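Local coordinates for acyl-CoA dehydrogenase (Geobacillus kaustophilus, PDB 2PG0), which binds FAD and probably introduces an alpha-beta double bond into thioester-bound acyl chains, at residues His166-Val171 with Val192-Pro197; Ile153-Lys158 with Phe220-Val225; Val171-Thr176 with Arg185-Leu190; Gly40-Ser45 with Leu210-Thr215. One frame throughout, in Å; residues are numbered along the deposited sequence.

Interaction 1: residues His166-Val171 with Val192-Pro197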
loop_
_atom_site.group_PDB
_atom_site.type_symbol
_atom_site.label_atom_id
_atom_site.label_comp_id
_atom_site.label_asym_id
_atom_site.label_seq_id
_atom_site.Cartn_x
_atom_site.Cartn_y
_atom_site.Cartn_z
ATOM N N HIS A 166 27.687 10.079 27.474
ATOM C CA HIS A 166 28.834 9.228 27.821
ATOM C C HIS A 166 30.117 9.529 27.048
ATOM O O HIS A 166 31.213 9.300 27.560
ATOM C CB HIS A 166 28.501 7.740 27.641
ATOM C CG HIS A 166 27.766 7.129 28.791
ATOM N ND1 HIS A 166 27.943 7.538 30.097
ATOM C CD2 HIS A 166 26.873 6.111 28.832
ATOM C CE1 HIS A 166 27.171 6.812 30.889
ATOM N NE2 HIS A 166 26.517 5.936 30.146
ATOM N N ALA A 167 29.983 10.026 25.816
ATOM C CA ALA A 167 31.124 10.117 24.903
ATOM C C ALA A 167 32.285 10.945 25.455
ATOM O O ALA A 167 32.101 12.071 25.928
ATOM C CB ALA A 167 30.691 10.640 23.538
ATOM N N ASP A 168 33.473 10.353 25.394
ATOM C CA ASP A 168 34.718 10.974 25.844
ATOM C C ASP A 168 35.524 11.499 24.663
ATOM O O ASP A 168 36.397 12.361 24.828
ATOM C CB ASP A 168 35.554 9.942 26.601
ATOM C CG ASP A 168 34.763 9.235 27.677
ATOM O OD1 ASP A 168 34.441 9.882 28.696
ATOM O OD2 ASP A 168 34.460 8.032 27.498
ATOM N N LEU A 169 35.248 10.943 23.487
ATOM C CA LEU A 169 35.861 11.347 22.229
ATOM C C LEU A 169 34.740 11.593 21.229
ATOM O O LEU A 169 33.957 10.691 20.951
ATOM C CB LEU A 169 36.757 10.235 21.675
ATOM C CG LEU A 169 38.088 9.866 22.328
ATOM C CD1 LEU A 169 38.799 8.871 21.423
ATOM C CD2 LEU A 169 38.968 11.091 22.556
ATOM N N ILE A 170 34.656 12.803 20.690
ATOM C CA ILE A 170 33.605 13.100 19.716
ATOM C C ILE A 170 34.240 13.522 18.389
ATOM O O ILE A 170 34.998 14.489 18.339
ATOM C CB ILE A 170 32.596 14.174 20.244
ATOM C CG1 ILE A 170 32.007 13.780 21.608
ATOM C CG2 ILE A 170 31.459 14.388 19.247
ATOM C CD1 ILE A 170 32.835 14.251 22.820
ATOM N N VAL A 171 33.956 12.771 17.327
ATOM C CA VAL A 171 34.380 13.162 15.981
ATOM C C VAL A 171 33.418 14.246 15.465
ATOM O O VAL A 171 32.242 13.975 15.207
ATOM C CB VAL A 171 34.445 11.958 15.019
ATOM C CG1 VAL A 171 34.824 12.415 13.605
ATOM C CG2 VAL A 171 35.442 10.897 15.536
ATOM N N VAL A 192 37.085 15.952 19.407
ATOM C CA VAL A 192 36.926 16.767 20.610
ATOM C C VAL A 192 36.873 15.860 21.831
ATOM O O VAL A 192 36.052 14.947 21.906
ATOM C CB VAL A 192 35.684 17.689 20.542
ATOM C CG1 VAL A 192 35.499 18.462 21.852
ATOM C CG2 VAL A 192 35.814 18.664 19.374
ATOM N N GLU A 193 37.762 16.117 22.784
ATOM C CA GLU A 193 37.873 15.281 23.974
ATOM C C GLU A 193 37.034 15.837 25.120
ATOM O O GLU A 193 36.755 17.033 25.170
ATOM C CB GLU A 193 39.345 15.142 24.381
ATOM C CG GLU A 193 40.190 14.428 23.341
ATOM C CD GLU A 193 41.658 14.343 23.716
ATOM O OE1 GLU A 193 42.306 15.406 23.829
ATOM O OE2 GLU A 193 42.166 13.209 23.883
ATOM N N ARG A 194 36.622 14.959 26.033
ATOM C CA ARG A 194 35.906 15.363 27.240
ATOM C C ARG A 194 36.698 16.453 27.980
ATOM O O ARG A 194 37.924 16.464 27.928
ATOM C CB ARG A 194 35.671 14.148 28.151
ATOM C CG ARG A 194 34.976 14.465 29.481
ATOM C CD ARG A 194 34.689 13.208 30.307
ATOM N NE ARG A 194 33.668 12.353 29.697
ATOM C CZ ARG A 194 32.353 12.570 29.748
ATOM N NH1 ARG A 194 31.862 13.629 30.380
ATOM N NH2 ARG A 194 31.518 11.720 29.157
ATOM N N ASP A 195 35.984 17.371 28.632
ATOM C CA ASP A 195 36.583 18.454 29.441
ATOM C C ASP A 195 37.367 19.510 28.641
ATOM O O ASP A 195 38.128 20.301 29.213
ATOM C CB ASP A 195 37.420 17.897 30.612
ATOM C CG ASP A 195 36.582 17.110 31.617
ATOM O OD1 ASP A 195 35.392 17.448 31.832
ATOM O OD2 ASP A 195 37.116 16.144 32.199
ATOM N N THR A 196 37.163 19.527 27.324
ATOM C CA THR A 196 37.645 20.608 26.467
ATOM C C THR A 196 37.016 21.917 26.940
ATOM O O THR A 196 35.799 21.975 27.135
ATOM C CB THR A 196 37.265 20.350 24.988
ATOM O OG1 THR A 196 37.938 19.178 24.525
ATOM C CG2 THR A 196 37.648 21.535 24.089
ATOM N N PRO A 197 37.841 22.965 27.164
ATOM C CA PRO A 197 37.261 24.253 27.550
ATOM C C PRO A 197 36.329 24.762 26.447
ATOM O O PRO A 197 36.685 24.685 25.272
ATOM C CB PRO A 197 38.488 25.170 27.678
ATOM C CG PRO A 197 39.646 24.240 27.879
ATOM C CD PRO A 197 39.312 23.026 27.076
#
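This is the open end of an antiparallel beta hairpin, where strands 169-175 and 187-193 of the middle domain run out into loops and an arginine ties the two ends together. Ile-170 and Val-192 form a hydrogen-bonded pair: Ile-170 N donates to Val-192 O at 2.8 Å, and Val-192 N returns the bond to Ile-170 O. Leu-169 and Glu-193 are the next, non-hydrogen-bonded pair. Their side chains run side by side, with Leu-169 CD2 against Glu-193 CG at 3.6 Å. On the other face, Ile-170 CD1 sits 3.4 Å from Val-192 O.

Past the strands, Arg-194 N still bonds Asp-168 O at 2.9 Å. Its side chain leaves with CG anti to the backbone N, then bends at chi3 (-68°) to bring the guanidinium beside Asp-168. Arg-194 NE donates at 2.8 Å, nearly straight at 166°, to the anti lone pair of Asp-168 OD1. The carboxylate and guanidinium planes are 62° apart, so the bridge is single and not a flat two-pronged pair. Arg-194 NH2 adds a weak bond to His-166 O and also bonds Ile-165 O.

Asp-168 OD2 serves Arg-44 NH2 and Ile-124 N. With two arginines and a backbone N-H around it, the carboxylate of this buried aspartate is probably held in its ionised form.

Interaction 2: residues Ile153-Lys158 with Phe220-Val225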
loop_
_atom_site.group_PDB
_atom_site.type_symbol
_atom_site.label_atom_id
_atom_site.label_comp_id
_atom_site.label_asym_id
_atom_site.label_seq_id
_atom_site.Cartn_x
_atom_site.Cartn_y
_atom_site.Cartn_z
ATOM N N ILE A 153 39.675 27.052 17.331
ATOM C CA ILE A 153 38.620 27.653 18.135
ATOM C C ILE A 153 37.283 27.246 17.513
ATOM O O ILE A 153 36.975 27.632 16.381
ATOM C CB ILE A 153 38.748 29.200 18.230
ATOM C CG1 ILE A 153 40.162 29.638 18.674
ATOM C CG2 ILE A 153 37.662 29.777 19.139
ATOM C CD1 ILE A 153 40.719 28.937 19.913
ATOM N N VAL A 154 36.514 26.445 18.253
ATOM C CA VAL A 154 35.291 25.838 17.714
ATOM C C VAL A 154 34.025 26.515 18.244
ATOM O O VAL A 154 33.846 26.693 19.456
ATOM C CB VAL A 154 35.238 24.301 17.960
ATOM C CG1 VAL A 154 34.021 23.675 17.271
ATOM C CG2 VAL A 154 36.511 23.635 17.466
ATOM N N ASN A 155 33.159 26.899 17.312
ATOM C CA ASN A 155 31.891 27.520 17.638
ATOM C C ASN A 155 30.766 26.870 16.853
ATOM O O ASN A 155 30.846 26.740 15.633
ATOM C CB ASN A 155 31.943 29.019 17.353
ATOM C CG ASN A 155 32.657 29.783 18.436
ATOM O OD1 ASN A 155 32.116 29.990 19.520
ATOM N ND2 ASN A 155 33.882 30.215 18.149
ATOM N N GLY A 156 29.724 26.448 17.554
ATOM C CA GLY A 156 28.608 25.794 16.885
ATOM C C GLY A 156 27.801 24.916 17.809
ATOM O O GLY A 156 28.042 24.871 19.014
ATOM N N GLN A 157 26.827 24.229 17.228
ATOM C CA GLN A 157 25.919 23.386 17.980
ATOM C C GLN A 157 25.635 22.155 17.140
ATOM O O GLN A 157 25.439 22.246 15.923
ATOM C CB GLN A 157 24.628 24.147 18.298
ATOM C CG GLN A 157 23.594 23.373 19.110
ATOM C CD GLN A 157 22.378 24.218 19.474
ATOM O OE1 GLN A 157 22.453 25.445 19.510
ATOM N NE2 GLN A 157 21.262 23.560 19.766
ATOM N N LYS A 158 25.662 21.003 17.800
ATOM C CA LYS A 158 25.350 19.731 17.171
ATOM C C LYS A 158 24.151 19.140 17.883
ATOM O O LYS A 158 23.974 19.345 19.080
ATOM C CB LYS A 158 26.552 18.780 17.238
ATOM C CG LYS A 158 27.783 19.267 16.468
ATOM C CD LYS A 158 27.538 19.257 14.971
ATOM C CE LYS A 158 28.769 19.656 14.190
ATOM N NZ LYS A 158 28.440 19.836 12.743
ATOM N N PHE A 220 29.517 24.221 21.434
ATOM C CA PHE A 220 30.894 24.672 21.342
ATOM C C PHE A 220 30.870 26.192 21.345
ATOM O O PHE A 220 30.440 26.819 20.366
ATOM C CB PHE A 220 31.569 24.125 20.076
ATOM C CG PHE A 220 31.489 22.619 19.938
ATOM C CD1 PHE A 220 32.397 21.792 20.599
ATOM C CD2 PHE A 220 30.503 22.028 19.149
ATOM C CE1 PHE A 220 32.323 20.402 20.475
ATOM C CE2 PHE A 220 30.421 20.641 19.021
ATOM C CZ PHE A 220 31.330 19.826 19.685
ATOM N N GLN A 221 31.284 26.766 22.471
ATOM C CA GLN A 221 31.391 28.210 22.631
ATOM C C GLN A 221 32.866 28.543 22.831
ATOM O O GLN A 221 33.402 28.410 23.934
ATOM C CB GLN A 221 30.517 28.691 23.800
ATOM C CG GLN A 221 29.010 28.478 23.542
ATOM C CD GLN A 221 28.136 28.567 24.788
ATOM O OE1 GLN A 221 27.416 27.616 25.117
ATOM N NE2 GLN A 221 28.179 29.714 25.479
ATOM N N ASP A 222 33.512 28.943 21.734
ATOM C CA ASP A 222 34.964 29.150 21.674
ATOM C C ASP A 222 35.735 27.957 22.233
ATOM O O ASP A 222 36.633 28.117 23.066
ATOM C CB ASP A 222 35.369 30.443 22.386
ATOM C CG ASP A 222 34.866 31.675 21.666
ATOM O OD1 ASP A 222 35.112 31.797 20.442
ATOM O OD2 ASP A 222 34.217 32.512 22.326
ATOM N N ALA A 223 35.368 26.766 21.769
ATOM C CA ALA A 223 35.983 25.529 22.228
ATOM C C ALA A 223 37.431 25.500 21.776
ATOM O O ALA A 223 37.718 25.666 20.591
ATOM C CB ALA A 223 35.226 24.332 21.689
ATOM N N LYS A 224 38.335 25.305 22.735
ATOM C CA LYS A 224 39.773 25.320 22.469
ATOM C C LYS A 224 40.270 23.894 22.249
ATOM O O LYS A 224 40.525 23.158 23.206
ATOM C CB LYS A 224 40.522 25.993 23.629
ATOM C CG LYS A 224 41.869 26.587 23.246
ATOM C CD LYS A 224 42.630 27.106 24.471
ATOM C CE LYS A 224 43.966 27.744 24.079
ATOM N NZ LYS A 224 43.797 28.926 23.172
ATOM N N VAL A 225 40.391 23.509 20.982
ATOM C CA VAL A 225 40.751 22.142 20.613
ATOM C C VAL A 225 42.159 22.107 20.017
ATOM O O VAL A 225 42.428 22.820 19.049
ATOM C CB VAL A 225 39.732 21.540 19.597
ATOM C CG1 VAL A 225 40.067 20.085 19.285
ATOM C CG2 VAL A 225 38.309 21.651 20.127
#
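A G1 beta bulge interrupts this antiparallel pairing in the middle domain. Asp-222, with positive phi, and Ala-223 both face Val-154, and the register shifts by one residue before Gly-156 pairs with Phe-220. The backbone bonds stay short, as in Val-154 N to Ala-223 O at 2.7 Å.

The packed side is apolar. Val-154 lies alongside Phe-220, with Val-154 CG1 3.8 Å from Phe-220 CB, while Val-154 CG2 meets Val-225 CG2, also at 3.8 Å. Lys-158 CG comes to the edge of the Phe-220 ring, and the ring of Phe-199 lies nearly parallel to that of Phe-220. Lys-158 carries its NZ away to Glu-131.

The other side is looser and polar. Gln-221 and Asp-222 are exposed at the corner of the chain, where Asn-155 grips Asp-222 twice. Asn-155 OD1 accepts Asp-222 N at 2.8 Å, and the amide N-H reaches back to the carboxylate. An alanine in place of Asn-155 would lose both bonds and would probably loosen the corner at the bulge. The amide and carboxylate planes stand at 90°, and Asn-155 ND2 meets Asp-222 OD1 at 3.0 Å from above the carboxylate plane.

Interaction 3: residues Val171-Thr176 with Arg185-Leu190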
loop_
_atom_site.group_PDB
_atom_site.type_symbol
_atom_site.label_atom_id
_atom_site.label_comp_id
_atom_site.label_asym_id
_atom_site.label_seq_id
_atom_site.Cartn_x
_atom_site.Cartn_y
_atom_site.Cartn_z
ATOM N N VAL A 171 33.956 12.771 17.327
ATOM C CA VAL A 171 34.380 13.162 15.981
ATOM C C VAL A 171 33.418 14.246 15.465
ATOM O O VAL A 171 32.242 13.975 15.207
ATOM C CB VAL A 171 34.445 11.958 15.019
ATOM C CG1 VAL A 171 34.824 12.415 13.605
ATOM C CG2 VAL A 171 35.442 10.897 15.536
ATOM N N VAL A 172 33.924 15.473 15.340
ATOM C CA VAL A 172 33.084 16.633 15.008
ATOM C C VAL A 172 33.328 17.142 13.581
ATOM O O VAL A 172 34.462 17.454 13.210
ATOM C CB VAL A 172 33.264 17.789 16.035
ATOM C CG1 VAL A 172 32.363 18.981 15.692
ATOM C CG2 VAL A 172 32.970 17.295 17.454
ATOM N N ALA A 173 32.255 17.221 12.792
ATOM C CA ALA A 173 32.327 17.812 11.453
ATOM C C ALA A 173 32.141 19.320 11.580
ATOM O O ALA A 173 31.136 19.787 12.109
ATOM C CB ALA A 173 31.267 17.206 10.526
ATOM N N CYS A 174 33.125 20.080 11.112
ATOM C CA CYS A 174 33.087 21.535 11.248
ATOM C C CYS A 174 33.676 22.217 10.022
ATOM O O CYS A 174 34.388 21.592 9.241
ATOM C CB CYS A 174 33.839 21.968 12.503
ATOM S SG CYS A 174 35.463 21.229 12.615
ATOM N N LYS A 175 33.363 23.497 9.847
ATOM C CA LYS A 175 33.905 24.244 8.723
ATOM C C LYS A 175 35.182 24.976 9.127
ATOM O O LYS A 175 35.144 25.966 9.857
ATOM C CB LYS A 175 32.859 25.200 8.137
ATOM C CG LYS A 175 31.719 24.486 7.404
ATOM C CD LYS A 175 31.183 25.327 6.251
ATOM C CE LYS A 175 29.979 24.672 5.575
ATOM N NZ LYS A 175 30.327 23.369 4.954
ATOM N N THR A 176 36.315 24.448 8.671
ATOM C CA THR A 176 37.612 25.105 8.853
ATOM C C THR A 176 37.810 26.244 7.842
ATOM O O THR A 176 38.635 27.138 8.049
ATOM C CB THR A 176 38.780 24.105 8.762
ATOM O OG1 THR A 176 38.561 23.204 7.668
ATOM C CG2 THR A 176 38.903 23.311 10.059
ATOM N N ARG A 185 33.910 21.555 0.566
ATOM C CA ARG A 185 35.377 21.540 0.570
ATOM C C ARG A 185 35.970 22.302 1.753
ATOM O O ARG A 185 37.190 22.317 1.942
ATOM C CB ARG A 185 35.937 22.098 -0.742
ATOM C CG ARG A 185 35.869 21.134 -1.915
ATOM C CD ARG A 185 36.730 21.636 -3.071
ATOM N NE ARG A 185 36.483 20.896 -4.311
ATOM C CZ ARG A 185 36.990 21.223 -5.501
ATOM N NH1 ARG A 185 37.780 22.285 -5.632
ATOM N NH2 ARG A 185 36.704 20.484 -6.566
ATOM N N GLY A 186 35.107 22.933 2.542
ATOM C CA GLY A 186 35.534 23.628 3.750
ATOM C C GLY A 186 35.322 22.830 5.025
ATOM O O GLY A 186 35.522 23.352 6.120
ATOM N N ILE A 187 34.921 21.567 4.879
ATOM C CA ILE A 187 34.615 20.706 6.026
ATOM C C ILE A 187 35.806 19.834 6.434
ATOM O O ILE A 187 36.500 19.263 5.590
ATOM C CB ILE A 187 33.362 19.816 5.780
ATOM C CG1 ILE A 187 32.123 20.677 5.523
ATOM C CG2 ILE A 187 33.112 18.882 6.970
ATOM C CD1 ILE A 187 30.891 19.885 5.058
ATOM N N SER A 188 36.019 19.743 7.744
ATOM C CA SER A 188 37.073 18.929 8.326
ATOM C C SER A 188 36.524 18.131 9.492
ATOM O O SER A 188 35.506 18.503 10.077
ATOM C CB SER A 188 38.209 19.820 8.823
ATOM O OG SER A 188 38.793 20.533 7.750
ATOM N N LEU A 189 37.199 17.037 9.828
ATOM C CA LEU A 189 36.856 16.264 11.017
ATOM C C LEU A 189 37.849 16.562 12.133
ATOM O O LEU A 189 39.056 16.493 11.936
ATOM C CB LEU A 189 36.788 14.761 10.713
ATOM C CG LEU A 189 35.797 14.325 9.625
ATOM C CD1 LEU A 189 35.750 12.806 9.511
ATOM C CD2 LEU A 189 34.395 14.904 9.858
ATOM N N LEU A 190 37.320 16.913 13.298
ATOM C CA LEU A 190 38.134 17.278 14.444
ATOM C C LEU A 190 37.678 16.476 15.664
ATOM O O LEU A 190 36.494 16.466 16.000
ATOM C CB LEU A 190 38.011 18.787 14.687
ATOM C CG LEU A 190 38.826 19.501 15.766
ATOM C CD1 LEU A 190 40.325 19.398 15.501
ATOM C CD2 LEU A 190 38.405 20.955 15.829
#
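Two hydroxyls meet tip to tip where this antiparallel strand pair nears its connecting loop. Thr-176 OG1 takes the crowded position between its backbone N and carbonyl carbon (chi1 43°). Ser-188 OG lies beside its own backbone N. The two oxygens are thus brought to 2.7 Å, and either could donate. Ser-188 OG also receives Gly-235 N from outside the hairpin. An alanine in place of Thr-176 would remove OG1 and CG2, and would probably leave Ser-188 with one polar partner fewer and less packing around its hydroxyl.

On the same face, Cys-174 SG also stands in the crowded position (chi1 50°), 4.1 Å from Leu-190 CB. Leu-190 sends CG anti to its backbone N and packs on Tyr-152 and Val-154 of strand 151-161.

The opposite face carries Ala-173, Lys-175, Ile-187 and Leu-189. Leu-189 CD2 bends back to Ala-173 CB at 3.9 Å, and Ala-173 CB lies 4.3 Å from Ile-187 CG2. Lys-175 crosses Ile-187 obliquely, bent at chi2 and chi4, and its NZ passes 3.3 Å from Ile-187 CG1 to bond Ala-139 O and Pro-183 O. Ile-187 and Leu-189 then meet helix 237-273.

The backbones hold these positions. Cys-174 N to Ser-188 O (3.0 Å) and Ser-188 N to Cys-174 O (2.9 Å) both lie nearly along the C=O axis. This is a regular antiparallel hairpin of the acyl-CoA dehydrogenase middle domain, with one strand beside strand 125-128, which carries an FAD-binding residue.

Interaction 4: residues Gly40-Ser45 with Leu210-Thr215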
loop_
_atom_site.group_PDB
_atom_site.type_symbol
_atom_site.label_atom_id
_atom_site.label_comp_id
_atom_site.label_asym_id
_atom_site.label_seq_id
_atom_site.Cartn_x
_atom_site.Cartn_y
_atom_site.Cartn_z
ATOM N N GLY A 40 17.163 6.470 31.794
ATOM C CA GLY A 40 17.437 7.266 30.597
ATOM C C GLY A 40 18.843 7.108 30.049
ATOM O O GLY A 40 19.247 7.823 29.114
ATOM N N ILE A 41 19.590 6.162 30.616
ATOM C CA ILE A 41 20.983 5.946 30.253
ATOM C C ILE A 41 21.421 4.535 30.669
ATOM O O ILE A 41 20.910 3.981 31.648
ATOM C CB ILE A 41 21.908 7.051 30.874
ATOM C CG1 ILE A 41 23.299 7.073 30.217
ATOM C CG2 ILE A 41 21.954 6.939 32.408
ATOM C CD1 ILE A 41 24.101 8.364 30.504
ATOM N N ILE A 42 22.332 3.959 29.889
ATOM C CA ILE A 42 22.952 2.670 30.194
ATOM C C ILE A 42 24.246 2.950 30.976
ATOM O O ILE A 42 25.080 3.735 30.528
ATOM C CB ILE A 42 23.252 1.859 28.895
ATOM C CG1 ILE A 42 21.951 1.568 28.129
ATOM C CG2 ILE A 42 24.019 0.553 29.218
ATOM C CD1 ILE A 42 22.160 0.983 26.729
ATOM N N PRO A 43 24.426 2.302 32.143
ATOM C CA PRO A 43 25.571 2.661 32.986
ATOM C C PRO A 43 26.919 2.390 32.311
ATOM O O PRO A 43 27.057 1.421 31.547
ATOM C CB PRO A 43 25.391 1.778 34.231
ATOM C CG PRO A 43 24.515 0.651 33.795
ATOM C CD PRO A 43 23.625 1.209 32.723
ATOM N N ARG A 44 27.888 3.262 32.590
ATOM C CA ARG A 44 29.282 3.100 32.167
ATOM C C ARG A 44 29.841 1.722 32.494
ATOM O O ARG A 44 30.661 1.188 31.750
ATOM C CB ARG A 44 30.178 4.132 32.861
ATOM C CG ARG A 44 30.235 5.507 32.231
ATOM C CD ARG A 44 30.646 5.442 30.765
ATOM N NE ARG A 44 32.093 5.481 30.528
ATOM C CZ ARG A 44 32.745 6.543 30.050
ATOM N NH1 ARG A 44 32.096 7.671 29.774
ATOM N NH2 ARG A 44 34.051 6.476 29.840
ATOM N N SER A 45 29.416 1.170 33.628
ATOM C CA SER A 45 29.878 -0.150 34.068
ATOM C C SER A 45 29.560 -1.244 33.040
ATOM O O SER A 45 30.331 -2.198 32.896
ATOM C CB SER A 45 29.309 -0.498 35.450
ATOM O OG SER A 45 27.897 -0.585 35.416
ATOM N N LEU A 210 13.856 4.717 22.183
ATOM C CA LEU A 210 15.289 4.597 22.483
ATOM C C LEU A 210 15.570 5.269 23.829
ATOM O O LEU A 210 16.540 6.006 23.987
ATOM C CB LEU A 210 16.148 5.200 21.350
ATOM C CG LEU A 210 16.587 4.304 20.181
ATOM C CD1 LEU A 210 15.400 3.690 19.461
ATOM C CD2 LEU A 210 17.465 5.068 19.180
ATOM N N HIS A 211 14.703 4.989 24.798
ATOM C CA HIS A 211 14.700 5.696 26.078
ATOM C C HIS A 211 15.992 5.536 26.891
ATOM O O HIS A 211 16.345 6.425 27.669
ATOM C CB HIS A 211 13.482 5.300 26.919
ATOM C CG HIS A 211 12.209 5.976 26.505
ATOM N ND1 HIS A 211 10.976 5.593 26.986
ATOM C CD2 HIS A 211 11.977 7.006 25.654
ATOM C CE1 HIS A 211 10.039 6.358 26.452
ATOM N NE2 HIS A 211 10.621 7.223 25.638
ATOM N N ALA A 212 16.696 4.422 26.702
ATOM C CA ALA A 212 17.966 4.201 27.405
ATOM C C ALA A 212 19.201 4.712 26.652
ATOM O O ALA A 212 20.318 4.608 27.153
ATOM C CB ALA A 212 18.129 2.715 27.791
ATOM N N GLN A 213 19.003 5.258 25.452
ATOM C CA GLN A 213 20.094 5.874 24.693
ATOM C C GLN A 213 20.237 7.336 25.110
ATOM O O GLN A 213 19.256 8.087 25.098
ATOM C CB GLN A 213 19.837 5.780 23.186
ATOM C CG GLN A 213 21.049 5.320 22.367
ATOM C CD GLN A 213 22.309 6.119 22.661
ATOM O OE1 GLN A 213 22.348 7.338 22.483
ATOM N NE2 GLN A 213 23.348 5.430 23.111
ATOM N N ASP A 214 21.454 7.732 25.488
ATOM C CA ASP A 214 21.719 9.092 25.976
ATOM C C ASP A 214 21.960 10.076 24.826
ATOM O O ASP A 214 23.083 10.532 24.600
ATOM C CB ASP A 214 22.900 9.117 26.962
ATOM C CG ASP A 214 24.154 8.446 26.407
ATOM O OD1 ASP A 214 24.084 7.272 25.987
ATOM O OD2 ASP A 214 25.216 9.103 26.381
ATOM N N THR A 215 20.893 10.405 24.115
ATOM C CA THR A 215 20.965 11.348 23.005
ATOM C C THR A 215 20.971 12.761 23.555
ATOM O O THR A 215 20.173 13.088 24.436
ATOM C CB THR A 215 19.760 11.198 22.056
ATOM O OG1 THR A 215 19.432 9.814 21.907
ATOM C CG2 THR A 215 20.090 11.799 20.691
HETATM O O HOH W 1 17.580 9.289 27.343
HETATM O O HOH W 2 23.041 5.035 27.204
#
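The carboxylate of Asp-214 is the main flat group here. Ile-41, extended with CG1 anti to its backbone N, lays CG1 and CD1 over one face of it, each 4.1 Å from Asp-214 CG. The imidazole of His-211 leads away from residues 40-45, and its NE2 bonds Lys-207 O.

The two loops belong to different domains: residues 40-45 to the N-terminal domain, residues 210-215 to the middle domain. Gly-40, with positive phi, is the C-prime residue of the Schellman motif that ends helix 33-39. At these angles a CB would jam against the preceding carbonyl O, which calls for glycine. Gly-40 CA meets His-211 O in a CA-H...O contact of 3.2 Å, beside the type I turn 210-213. Ile-42 CG1 packs on Ala-212 CB at 4.0 Å.

Water fills the polar part of the seam. One molecule accepts from Ile-42 N at 3.0 Å and donates to Ala-212 O and Asp-214 OD1, each at 2.8 Å from it. A second lies 2.8 Å from Gly-40 O and 3.0 Å from Gln-213 O, with more acceptors about it than it has protons.

Asp-214 OD2 accepts Ile-165 N and His-166 N. The carboxylate thus has two backbone N-H groups on one oxygen and a donating water on the other, which would probably favour its ionised state and fix its rotation at the domain boundary.

How the interactions relate
Interactions 1 and 3 are the two ends of one hairpin, strands 169-175 and 187-193, and share Val-171. Both are buried, but interaction 3 closes with paired hydroxyls and interaction 1 with a salt bridge. Interaction 2 belongs to the second sheet of the middle domain and packs on the first: Phe-220 CZ and Val-172 CG2 are 3.8 Å apart. Its outer corner reaches solvent. Interaction 4 is a partly buried, water-mediated domain seam rather than strand pairing. It touches interaction 1, where His-166 NE2 probably bonds Ile-42 O at 2.7 Å, but lies about 9 Å from interaction 2 between nearest atoms.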